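Local coordinates for uncharacterized protein (PDB 1ZJJ) that probably acts as a magnesium-dependent phosphatase of the haloacid dehalogenase (HAD) superfamily, though its physiological substrate is not established, at residues B[188-191]-B[192-196]; B[75-78]-B[79-83]; B[53-57]-B[58-62]; B[252-255]-B[256-259]. All blocks are in the same frame, centred on the assembly; numbering follows the deposited sequence.

Interaction 1: residues B[188-191]-B[192-196]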
loop_
_atom_site.group_PDB
_atom_site.type_symbol
_atom_site.label_atom_id
_atom_site.label_comp_id
_atom_site.label_asym_id
_atom_site.label_seq_id
_atom_site.Cartn_x
_atom_site.Cartn_y
_atom_site.Cartn_z
ATOM N N PRO B 188 -11.924 8.613 -11.090
ATOM C CA PRO B 188 -12.284 9.714 -11.992
ATOM C C PRO B 188 -11.302 9.886 -13.144
ATOM O O PRO B 188 -11.071 11.003 -13.615
ATOM C CB PRO B 188 -12.250 10.912 -11.061
ATOM C CG PRO B 188 -11.004 10.626 -10.280
ATOM C CD PRO B 188 -11.156 9.132 -9.942
ATOM N N ASN B 189 -10.735 8.780 -13.608
ATOM C CA ASN B 189 -9.753 8.828 -14.675
ATOM C C ASN B 189 -10.290 8.789 -16.098
ATOM O O ASN B 189 -11.397 8.328 -16.362
ATOM C CB ASN B 189 -8.728 7.718 -14.449
ATOM C CG ASN B 189 -7.934 7.932 -13.174
ATOM O OD1 ASN B 189 -7.006 8.737 -13.144
ATOM N ND2 ASN B 189 -8.311 7.235 -12.110
ATOM N N GLU B 190 -9.464 9.280 -17.013
ATOM C CA GLU B 190 -9.787 9.390 -18.425
ATOM C C GLU B 190 -10.087 8.090 -19.188
ATOM O O GLU B 190 -10.960 8.071 -20.052
ATOM C CB GLU B 190 -8.663 10.184 -19.100
ATOM C CG GLU B 190 -8.936 10.635 -20.512
ATOM C CD GLU B 190 -8.793 9.510 -21.500
ATOM O OE1 GLU B 190 -8.039 8.565 -21.192
ATOM O OE2 GLU B 190 -9.415 9.568 -22.584
ATOM N N PRO B 191 -9.373 6.989 -18.889
ATOM C CA PRO B 191 -9.664 5.747 -19.617
ATOM C C PRO B 191 -11.132 5.330 -19.485
ATOM O O PRO B 191 -11.731 4.807 -20.432
ATOM C CB PRO B 191 -8.724 4.733 -18.961
ATOM C CG PRO B 191 -7.551 5.585 -18.562
ATOM C CD PRO B 191 -8.232 6.803 -17.976
ATOM N N MET B 192 -11.704 5.561 -18.307
ATOM C CA MET B 192 -13.099 5.204 -18.053
ATOM C C MET B 192 -14.005 6.098 -18.892
ATOM O O MET B 192 -15.009 5.644 -19.434
ATOM C CB MET B 192 -13.438 5.382 -16.572
ATOM C CG MET B 192 -14.694 4.647 -16.136
ATOM S SD MET B 192 -14.415 2.862 -16.080
ATOM C CE MET B 192 -15.019 2.482 -14.463
ATOM N N TYR B 193 -13.646 7.375 -18.994
ATOM C CA TYR B 193 -14.433 8.320 -19.781
ATOM C C TYR B 193 -14.365 7.922 -21.247
ATOM O O TYR B 193 -15.348 8.019 -21.974
ATOM C CB TYR B 193 -13.897 9.745 -19.623
ATOM C CG TYR B 193 -14.700 10.776 -20.395
ATOM C CD1 TYR B 193 -15.994 11.116 -20.002
ATOM C CD2 TYR B 193 -14.178 11.381 -21.537
ATOM C CE1 TYR B 193 -16.750 12.030 -20.729
ATOM C CE2 TYR B 193 -14.925 12.301 -22.271
ATOM C CZ TYR B 193 -16.210 12.617 -21.864
ATOM O OH TYR B 193 -16.964 13.494 -22.603
ATOM N N GLU B 194 -13.191 7.473 -21.677
ATOM C CA GLU B 194 -13.011 7.059 -23.058
ATOM C C GLU B 194 -13.988 5.940 -23.383
ATOM O O GLU B 194 -14.547 5.897 -24.474
ATOM C CB GLU B 194 -11.567 6.602 -23.299
ATOM C CG GLU B 194 -11.336 6.023 -24.677
ATOM C CD GLU B 194 -9.866 5.795 -24.980
ATOM O OE1 GLU B 194 -9.149 5.266 -24.108
ATOM O OE2 GLU B 194 -9.431 6.136 -26.098
ATOM N N VAL B 195 -14.206 5.038 -22.431
ATOM C CA VAL B 195 -15.142 3.937 -22.652
ATOM C C VAL B 195 -16.594 4.411 -22.743
ATOM O O VAL B 195 -17.346 3.966 -23.608
ATOM C CB VAL B 195 -15.017 2.869 -21.545
ATOM C CG1 VAL B 195 -16.118 1.834 -21.692
ATOM C CG2 VAL B 195 -13.660 2.188 -21.649
ATOM N N VAL B 196 -16.985 5.311 -21.848
ATOM C CA VAL B 196 -18.342 5.856 -21.853
ATOM C C VAL B 196 -18.598 6.574 -23.175
ATOM O O VAL B 196 -19.638 6.397 -23.801
ATOM C CB VAL B 196 -18.545 6.862 -20.686
ATOM C CG1 VAL B 196 -19.859 7.617 -20.863
ATOM C CG2 VAL B 196 -18.538 6.126 -19.348
HETATM O O HOH W 1 -6.858 6.334 -22.631
HETATM O O HOH W 2 -10.153 3.349 -22.460
#
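Asn189 opens the first turn of helix 190-199 at the N-cap position: its O takes a weak bond from Met192 N at 3.4 Å, while its side-chain ND2 turns back to Gly186 O, so the side chain itself makes no capping bond. Glu190 O then receives Glu194 N at 2.8 Å, the donor lying nearly in line with the carbonyl. The Glu190 chain leaves anti to its N (chi1 -169°) and bends at chi2, which brings OE2 to 3.7 Å from Glu194 CB. The two carboxylates are turned 64° apart with their OE1 atoms 4.5 Å from each other; a water donating to both OE1 atoms bridges the like charges, and Lys79 and His80 hold the Glu194 carboxylate from outside. Proline suits position 191, in the first turn, where a missing N-H costs no helix bond. Pro191 O accepts from Val195 N at 3.2 Å, and a second water links it to Glu194 OE1. On the buried side of the helix, Pro191, Met192 and Val195 pack on helix 69-80, Met192 and Tyr193 also meet Phe218 of helix 212-221, and Tyr193 and Val196 rest on Leu205 of strand 204-209.

Interaction 2: residues B[75-78]-B[79-83]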
loop_
_atom_site.group_PDB
_atom_site.type_symbol
_atom_site.label_atom_id
_atom_site.label_comp_id
_atom_site.label_asym_id
_atom_site.label_seq_id
_atom_site.Cartn_x
_atom_site.Cartn_y
_atom_site.Cartn_z
ATOM N N LEU B 75 -10.666 -2.929 -22.502
ATOM C CA LEU B 75 -10.836 -2.035 -23.647
ATOM C C LEU B 75 -9.668 -1.057 -23.788
ATOM O O LEU B 75 -9.230 -0.751 -24.903
ATOM C CB LEU B 75 -12.161 -1.267 -23.533
ATOM C CG LEU B 75 -13.433 -2.129 -23.544
ATOM C CD1 LEU B 75 -14.657 -1.253 -23.365
ATOM C CD2 LEU B 75 -13.524 -2.900 -24.854
ATOM N N TYR B 76 -9.164 -0.567 -22.662
ATOM C CA TYR B 76 -8.032 0.353 -22.691
ATOM C C TYR B 76 -6.794 -0.367 -23.243
ATOM O O TYR B 76 -6.109 0.141 -24.133
ATOM C CB TYR B 76 -7.724 0.872 -21.283
ATOM C CG TYR B 76 -6.457 1.687 -21.235
ATOM C CD1 TYR B 76 -6.435 3.009 -21.686
ATOM C CD2 TYR B 76 -5.255 1.110 -20.824
ATOM C CE1 TYR B 76 -5.243 3.729 -21.734
ATOM C CE2 TYR B 76 -4.062 1.819 -20.868
ATOM C CZ TYR B 76 -4.062 3.125 -21.327
ATOM O OH TYR B 76 -2.874 3.814 -21.388
ATOM N N MET B 77 -6.512 -1.549 -22.696
ATOM C CA MET B 77 -5.361 -2.341 -23.118
ATOM C C MET B 77 -5.425 -2.666 -24.609
ATOM O O MET B 77 -4.443 -2.509 -25.330
ATOM C CB MET B 77 -5.290 -3.633 -22.296
ATOM C CG MET B 77 -5.047 -3.378 -20.814
ATOM S SD MET B 77 -5.203 -4.841 -19.777
ATOM C CE MET B 77 -3.587 -5.577 -20.034
ATOM N N SER B 78 -6.590 -3.110 -25.066
ATOM C CA SER B 78 -6.779 -3.456 -26.464
ATOM C C SER B 78 -6.513 -2.274 -27.400
ATOM O O SER B 78 -5.869 -2.419 -28.443
ATOM C CB SER B 78 -8.203 -3.966 -26.674
ATOM O OG SER B 78 -8.348 -4.554 -27.952
ATOM N N LYS B 79 -7.002 -1.102 -27.011
ATOM C CA LYS B 79 -6.857 0.099 -27.820
ATOM C C LYS B 79 -5.519 0.825 -27.752
ATOM O O LYS B 79 -5.064 1.364 -28.760
ATOM C CB LYS B 79 -7.962 1.094 -27.454
ATOM C CG LYS B 79 -7.998 2.334 -28.322
ATOM C CD LYS B 79 -9.168 3.232 -27.944
ATOM C CE LYS B 79 -9.413 4.263 -29.028
ATOM N NZ LYS B 79 -10.429 5.278 -28.636
ATOM N N HIS B 80 -4.877 0.822 -26.588
ATOM C CA HIS B 80 -3.640 1.573 -26.412
ATOM C C HIS B 80 -2.339 0.847 -26.075
ATOM O O HIS B 80 -1.309 1.496 -25.937
ATOM C CB HIS B 80 -3.875 2.655 -25.350
ATOM C CG HIS B 80 -5.002 3.582 -25.671
ATOM N ND1 HIS B 80 -4.963 4.464 -26.731
ATOM C CD2 HIS B 80 -6.211 3.759 -25.083
ATOM C CE1 HIS B 80 -6.095 5.142 -26.782
ATOM N NE2 HIS B 80 -6.871 4.732 -25.792
ATOM N N LEU B 81 -2.357 -0.472 -25.932
ATOM C CA LEU B 81 -1.119 -1.163 -25.590
ATOM C C LEU B 81 -0.803 -2.280 -26.568
ATOM O O LEU B 81 -1.642 -2.655 -27.388
ATOM C CB LEU B 81 -1.207 -1.725 -24.168
ATOM C CG LEU B 81 -1.539 -0.722 -23.055
ATOM C CD1 LEU B 81 -1.741 -1.479 -21.740
ATOM C CD2 LEU B 81 -0.421 0.313 -22.913
ATOM N N ASP B 82 0.413 -2.808 -26.487
ATOM C CA ASP B 82 0.824 -3.894 -27.369
ATOM C C ASP B 82 0.616 -5.227 -26.674
ATOM O O ASP B 82 1.058 -5.425 -25.549
ATOM C CB ASP B 82 2.286 -3.729 -27.759
ATOM C CG ASP B 82 2.570 -2.373 -28.353
ATOM O OD1 ASP B 82 1.876 -1.989 -29.318
ATOM O OD2 ASP B 82 3.480 -1.692 -27.845
ATOM N N PRO B 83 -0.058 -6.168 -27.346
ATOM C CA PRO B 83 -0.319 -7.484 -26.764
ATOM C C PRO B 83 0.918 -8.121 -26.135
ATOM O O PRO B 83 1.996 -8.135 -26.728
ATOM C CB PRO B 83 -0.853 -8.278 -27.951
ATOM C CG PRO B 83 -1.557 -7.228 -28.755
ATOM C CD PRO B 83 -0.550 -6.106 -28.732
HETATM O O HOH W 3 -3.813 -4.071 -28.606
#
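With CG anti to the backbone N (chi1 173°), the ring of Tyr76 leans along helix 69-80 toward its C-terminal end, where His80 and Leu81 wait one turn on. His80 places CG anti to its own carbonyl carbon (chi1 -57°), beside the backbone N, which brings the imidazole against the phenol at a slant: His80 CD2 lies 3.5 Å from Tyr76 CE1. The ring planes stand 44° apart, an oblique pairing, while His80 CB sits over one face of the tyrosine ring, offset toward its rim. The aliphatic CG of Lys79 covers one face of the imidazole, so a long lysine does two jobs, its NZ reaching Glu194 as His80 NE2 does. Here helix 69-80, which follows strand 66-68 at the edge of the six-stranded parallel sheet, ends. Lys79 N bonds to Leu75 O and Leu81 N to Met77 O. Between them His80 N meets Tyr76 O at 2.8 Å, and Leu81 is the first residue to leave helical angles. A water donates to both Ser78 O and Leu81 O, bridging these carbonyls at the turn. Leu81 CD1 touches two neighbours, 3.9 Å from Met77 CG and 4.1 Å from Tyr76 CE2, a single apolar methyl serving both. An alanine at Tyr76 is likely to take away the ring that His80 and the Leu81 methyl lie against, leaving the imidazole steadied mainly by Lys79 and Glu194. Met77, flexible and apolar, continues from Leu81 onto Met98 and Leu101 of helix 92-101, and Tyr76 touches Pro191 of helix 190-199.

Interaction 3: residues B[53-57]-B[58-62]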
loop_
_atom_site.group_PDB
_atom_site.type_symbol
_atom_site.label_atom_id
_atom_site.label_comp_id
_atom_site.label_asym_id
_atom_site.label_seq_id
_atom_site.Cartn_x
_atom_site.Cartn_y
_atom_site.Cartn_z
ATOM N N LYS B 53 -27.170 -9.305 -9.927
ATOM C CA LYS B 53 -27.310 -8.572 -8.671
ATOM C C LYS B 53 -28.422 -7.530 -8.806
ATOM O O LYS B 53 -29.257 -7.373 -7.911
ATOM C CB LYS B 53 -25.981 -7.888 -8.311
ATOM C CG LYS B 53 -26.079 -6.748 -7.289
ATOM C CD LYS B 53 -26.500 -7.204 -5.895
ATOM C CE LYS B 53 -26.560 -6.016 -4.934
ATOM N NZ LYS B 53 -26.852 -6.424 -3.528
ATOM N N LEU B 54 -28.428 -6.822 -9.929
ATOM C CA LEU B 54 -29.438 -5.803 -10.167
ATOM C C LEU B 54 -30.831 -6.420 -10.180
ATOM O O LEU B 54 -31.770 -5.870 -9.593
ATOM C CB LEU B 54 -29.152 -5.076 -11.479
ATOM C CG LEU B 54 -28.011 -4.055 -11.394
ATOM C CD1 LEU B 54 -27.717 -3.490 -12.762
ATOM C CD2 LEU B 54 -28.393 -2.933 -10.437
ATOM N N LEU B 55 -30.964 -7.563 -10.847
ATOM C CA LEU B 55 -32.249 -8.251 -10.890
ATOM C C LEU B 55 -32.748 -8.471 -9.471
ATOM O O LEU B 55 -33.927 -8.246 -9.178
ATOM C CB LEU B 55 -32.120 -9.595 -11.606
ATOM C CG LEU B 55 -32.180 -9.541 -13.135
ATOM C CD1 LEU B 55 -31.846 -10.899 -13.726
ATOM C CD2 LEU B 55 -33.572 -9.099 -13.564
ATOM N N LYS B 56 -31.843 -8.904 -8.594
ATOM C CA LYS B 56 -32.168 -9.158 -7.189
ATOM C C LYS B 56 -32.617 -7.903 -6.467
ATOM O O LYS B 56 -33.324 -7.969 -5.468
ATOM C CB LYS B 56 -30.965 -9.749 -6.440
ATOM C CG LYS B 56 -30.881 -11.275 -6.457
ATOM C CD LYS B 56 -29.788 -11.777 -7.398
ATOM C CE LYS B 56 -29.097 -13.045 -6.868
ATOM N NZ LYS B 56 -29.870 -14.336 -6.878
ATOM N N MET B 57 -32.193 -6.757 -6.975
ATOM C CA MET B 57 -32.574 -5.495 -6.374
ATOM C C MET B 57 -33.789 -4.886 -7.072
ATOM O O MET B 57 -34.084 -3.699 -6.902
ATOM C CB MET B 57 -31.392 -4.520 -6.422
ATOM C CG MET B 57 -30.095 -5.137 -5.923
ATOM S SD MET B 57 -30.298 -5.992 -4.348
ATOM C CE MET B 57 -30.634 -4.571 -3.268
ATOM N N GLY B 58 -34.467 -5.704 -7.877
ATOM C CA GLY B 58 -35.669 -5.263 -8.573
ATOM C C GLY B 58 -35.442 -4.513 -9.868
ATOM O O GLY B 58 -36.327 -3.841 -10.390
ATOM N N ILE B 59 -34.247 -4.670 -10.411
ATOM C CA ILE B 59 -33.852 -3.984 -11.631
ATOM C C ILE B 59 -33.466 -4.902 -12.791
ATOM O O ILE B 59 -32.594 -5.756 -12.651
ATOM C CB ILE B 59 -32.666 -3.072 -11.332
ATOM C CG1 ILE B 59 -33.064 -2.113 -10.204
ATOM C CG2 ILE B 59 -32.284 -2.294 -12.580
ATOM C CD1 ILE B 59 -32.027 -1.931 -9.094
ATOM N N ASP B 60 -34.085 -4.683 -13.950
ATOM C CA ASP B 60 -33.793 -5.496 -15.129
ATOM C C ASP B 60 -33.167 -4.667 -16.248
ATOM O O ASP B 60 -33.827 -3.821 -16.848
ATOM C CB ASP B 60 -35.072 -6.162 -15.642
ATOM C CG ASP B 60 -34.795 -7.243 -16.671
ATOM O OD1 ASP B 60 -33.754 -7.181 -17.364
ATOM O OD2 ASP B 60 -35.633 -8.158 -16.790
ATOM N N VAL B 61 -31.889 -4.914 -16.521
ATOM C CA VAL B 61 -31.179 -4.216 -17.585
ATOM C C VAL B 61 -30.197 -5.187 -18.221
ATOM O O VAL B 61 -29.765 -6.156 -17.590
ATOM C CB VAL B 61 -30.377 -3.000 -17.058
ATOM C CG1 VAL B 61 -31.319 -1.998 -16.382
ATOM C CG2 VAL B 61 -29.285 -3.470 -16.098
ATOM N N SER B 62 -29.849 -4.924 -19.473
ATOM C CA SER B 62 -28.912 -5.774 -20.193
ATOM C C SER B 62 -27.488 -5.576 -19.670
ATOM O O SER B 62 -27.089 -4.463 -19.337
ATOM C CB SER B 62 -28.968 -5.441 -21.682
ATOM O OG SER B 62 -28.009 -6.178 -22.403
#
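Two backbone bonds close the end of helix 47-56: Ile59 N to Leu54 O at 2.9 Å, and Gly58 N to Leu55 O, also 2.9 Å. Both donors stand above the planes of their carbonyls, by 40° at Leu54 O and 62° at Leu55 O. Leu54 O is gripped twice, since Met57 N bonds to it from the opposite face of its plane. Next to these, Ile59 O makes a CA-H...O contact with Leu55 CA, so the chain folds back against the helix it has just left. This is a Schellman motif with Gly58 as its C-prime residue. Glycine suits the site because phi is positive, and a beta carbon there would clash with Met57 O. The reversal turns Ile59 back onto the last helical turn, where its CD1 lies 4.0 Å from Leu54 CD2 and 3.8 Å from Met57 CB. The chi1 of Ile59 (-56°) sets CG1 anti to the carbonyl carbon and directs that longer branch toward Met57. Cutting Ile59 back to an alanine is likely to open a gap beside Leu54 and Met57, leaving their side chains without the apolar branch they rest on. Farther along, Val61 CG2 meets Leu54 CD1 at 3.7 Å, and both residues continue onto Phe38 of strand 36-40. Leu55 and Asp60 run side by side, Leu55 CD2 coming within 3.8 Å of Asp60 CG, while the carboxylate is held by a salt bridge to Arg51. Leu54 and Met57 also lean on Tyr13.

Interaction 4: residues B[252-255]-B[256-259]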
loop_
_atom_site.group_PDB
_atom_site.type_symbol
_atom_site.label_atom_id
_atom_site.label_comp_id
_atom_site.label_asym_id
_atom_site.label_seq_id
_atom_site.Cartn_x
_atom_site.Cartn_y
_atom_site.Cartn_z
ATOM N N SER B 252 -32.477 10.965 -4.100
ATOM C CA SER B 252 -32.206 9.653 -4.681
ATOM C C SER B 252 -32.436 9.733 -6.186
ATOM O O SER B 252 -32.902 10.753 -6.703
ATOM C CB SER B 252 -33.126 8.587 -4.073
ATOM O OG SER B 252 -34.435 8.648 -4.621
ATOM N N VAL B 253 -32.116 8.659 -6.898
ATOM C CA VAL B 253 -32.301 8.660 -8.341
ATOM C C VAL B 253 -33.775 8.722 -8.730
ATOM O O VAL B 253 -34.102 9.045 -9.868
ATOM C CB VAL B 253 -31.674 7.419 -8.992
ATOM C CG1 VAL B 253 -30.165 7.440 -8.783
ATOM C CG2 VAL B 253 -32.297 6.156 -8.410
ATOM N N TYR B 254 -34.667 8.414 -7.794
ATOM C CA TYR B 254 -36.088 8.462 -8.114
ATOM C C TYR B 254 -36.503 9.885 -8.478
ATOM O O TYR B 254 -37.300 10.096 -9.391
ATOM C CB TYR B 254 -36.935 7.962 -6.940
ATOM C CG TYR B 254 -38.424 8.061 -7.202
ATOM C CD1 TYR B 254 -39.023 7.327 -8.224
ATOM C CD2 TYR B 254 -39.228 8.913 -6.445
ATOM C CE1 TYR B 254 -40.387 7.441 -8.488
ATOM C CE2 TYR B 254 -40.591 9.034 -6.697
ATOM C CZ TYR B 254 -41.164 8.298 -7.718
ATOM O OH TYR B 254 -42.513 8.423 -7.964
ATOM N N GLU B 255 -35.948 10.858 -7.762
ATOM C CA GLU B 255 -36.253 12.264 -8.004
ATOM C C GLU B 255 -35.788 12.757 -9.374
ATOM O O GLU B 255 -36.142 13.861 -9.795
ATOM C CB GLU B 255 -35.639 13.138 -6.907
ATOM C CG GLU B 255 -36.408 13.144 -5.585
ATOM C CD GLU B 255 -36.420 11.798 -4.881
ATOM O OE1 GLU B 255 -35.342 11.189 -4.725
ATOM O OE2 GLU B 255 -37.511 11.351 -4.471
ATOM N N LEU B 256 -34.993 11.946 -10.068
ATOM C CA LEU B 256 -34.516 12.318 -11.394
ATOM C C LEU B 256 -35.676 12.387 -12.371
ATOM O O LEU B 256 -35.604 13.084 -13.375
ATOM C CB LEU B 256 -33.501 11.301 -11.924
ATOM C CG LEU B 256 -32.015 11.583 -11.711
ATOM C CD1 LEU B 256 -31.201 10.461 -12.369
ATOM C CD2 LEU B 256 -31.646 12.930 -12.316
ATOM N N ILE B 257 -36.738 11.649 -12.074
ATOM C CA ILE B 257 -37.904 11.628 -12.948
ATOM C C ILE B 257 -38.565 13.002 -13.048
ATOM O O ILE B 257 -38.747 13.531 -14.144
ATOM C CB ILE B 257 -38.937 10.596 -12.457
ATOM C CG1 ILE B 257 -38.330 9.189 -12.516
ATOM C CG2 ILE B 257 -40.194 10.665 -13.314
ATOM C CD1 ILE B 257 -39.219 8.112 -11.937
ATOM N N ASP B 258 -38.922 13.588 -11.913
ATOM C CA ASP B 258 -39.557 14.898 -11.959
ATOM C C ASP B 258 -38.574 15.976 -12.385
ATOM O O ASP B 258 -38.968 16.983 -12.974
ATOM C CB ASP B 258 -40.214 15.230 -10.616
ATOM C CG ASP B 258 -41.609 14.629 -10.496
ATOM O OD1 ASP B 258 -42.257 14.803 -9.445
ATOM O OD2 ASP B 258 -42.059 13.979 -11.463
ATOM N N TYR B 259 -37.290 15.763 -12.116
ATOM C CA TYR B 259 -36.291 16.739 -12.535
ATOM C C TYR B 259 -36.274 16.799 -14.060
ATOM O O TYR B 259 -36.217 17.878 -14.655
ATOM C CB TYR B 259 -34.895 16.348 -12.055
ATOM C CG TYR B 259 -33.841 17.334 -12.489
ATOM C CD1 TYR B 259 -33.793 18.612 -11.932
ATOM C CD2 TYR B 259 -32.902 17.002 -13.461
ATOM C CE1 TYR B 259 -32.826 19.537 -12.334
ATOM C CE2 TYR B 259 -31.936 17.916 -13.868
ATOM C CZ TYR B 259 -31.901 19.179 -13.297
ATOM O OH TYR B 259 -30.913 20.065 -13.671
HETATM O O HOH W 4 -39.542 12.021 -9.420
#
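Tyr254 and Ile257 carry the side-chain contact, crossing at a slant with the Ile257 CD1 methyl 3.7 Å from Tyr254 CE1. The tyrosine has CG anti to its N (chi1 177°), which swings the ring toward the following turn; the isoleucine extends CG1 and CD1 to meet it, a slim apolar chain suited to lying against a ring. Tyr254 O accepts from Ile257 N at 3.2 Å, a nearly straight N-H (164°) that nevertheless approaches from above the carbonyl plane. The same oxygen accepts from a water, which in turn accepts from Asp258 N and lies over one face of the Tyr254 ring, toward its rim. Leu256 turns to a different side: its N bonds to Val253 O at 3.0 Å, and its CB presses on that oxygen. Regular helical bonding then takes over with Tyr259 N to Glu255 O. Ahead of it, Ser252 joins Glu255 and Tyr254. Ser252 OG donates to Glu255 OE1 at 2.7 Å, on the syn side of the carboxylate, and accepts from Tyr254 N at 3.2 Å, a short hydroxyl being able to do both. Val253 and Leu256, branched and apolar, face inward to Leu25 of helix 22-31 and Val208 of strand 204-209, and Tyr259 touches Trp206. Val253 also touches Val11 of what looks like the HAD-type DxDx(T/V) motif, whose aspartates Asp7 and Asp9 bind magnesium. The arrangement is an ST turn leading into helix 256-261, which packs against the parallel sheet of the HAD core.

From the N terminus, interaction 3 comes first, closing the turn that leads from helix 47-56 toward strand 66-68; interaction 2 follows at the end of helix 69-80, interaction 1 at the start of helix 190-199, and interaction 4 where the chain passes from strand 248-250 into helix 256-261. All are short local closures in series, none nesting or crossing. Interactions 1 and 2 nevertheless meet in space: Glu194 OE2 and Lys79 NZ form a 2.9 Å salt bridge, and Val195 packs on Leu75, joining helices 69-80 and 190-199, far apart along the chain. Interactions 3 and 4 belong to the region of the six-stranded sheet, their nearest atoms about 8 Å apart.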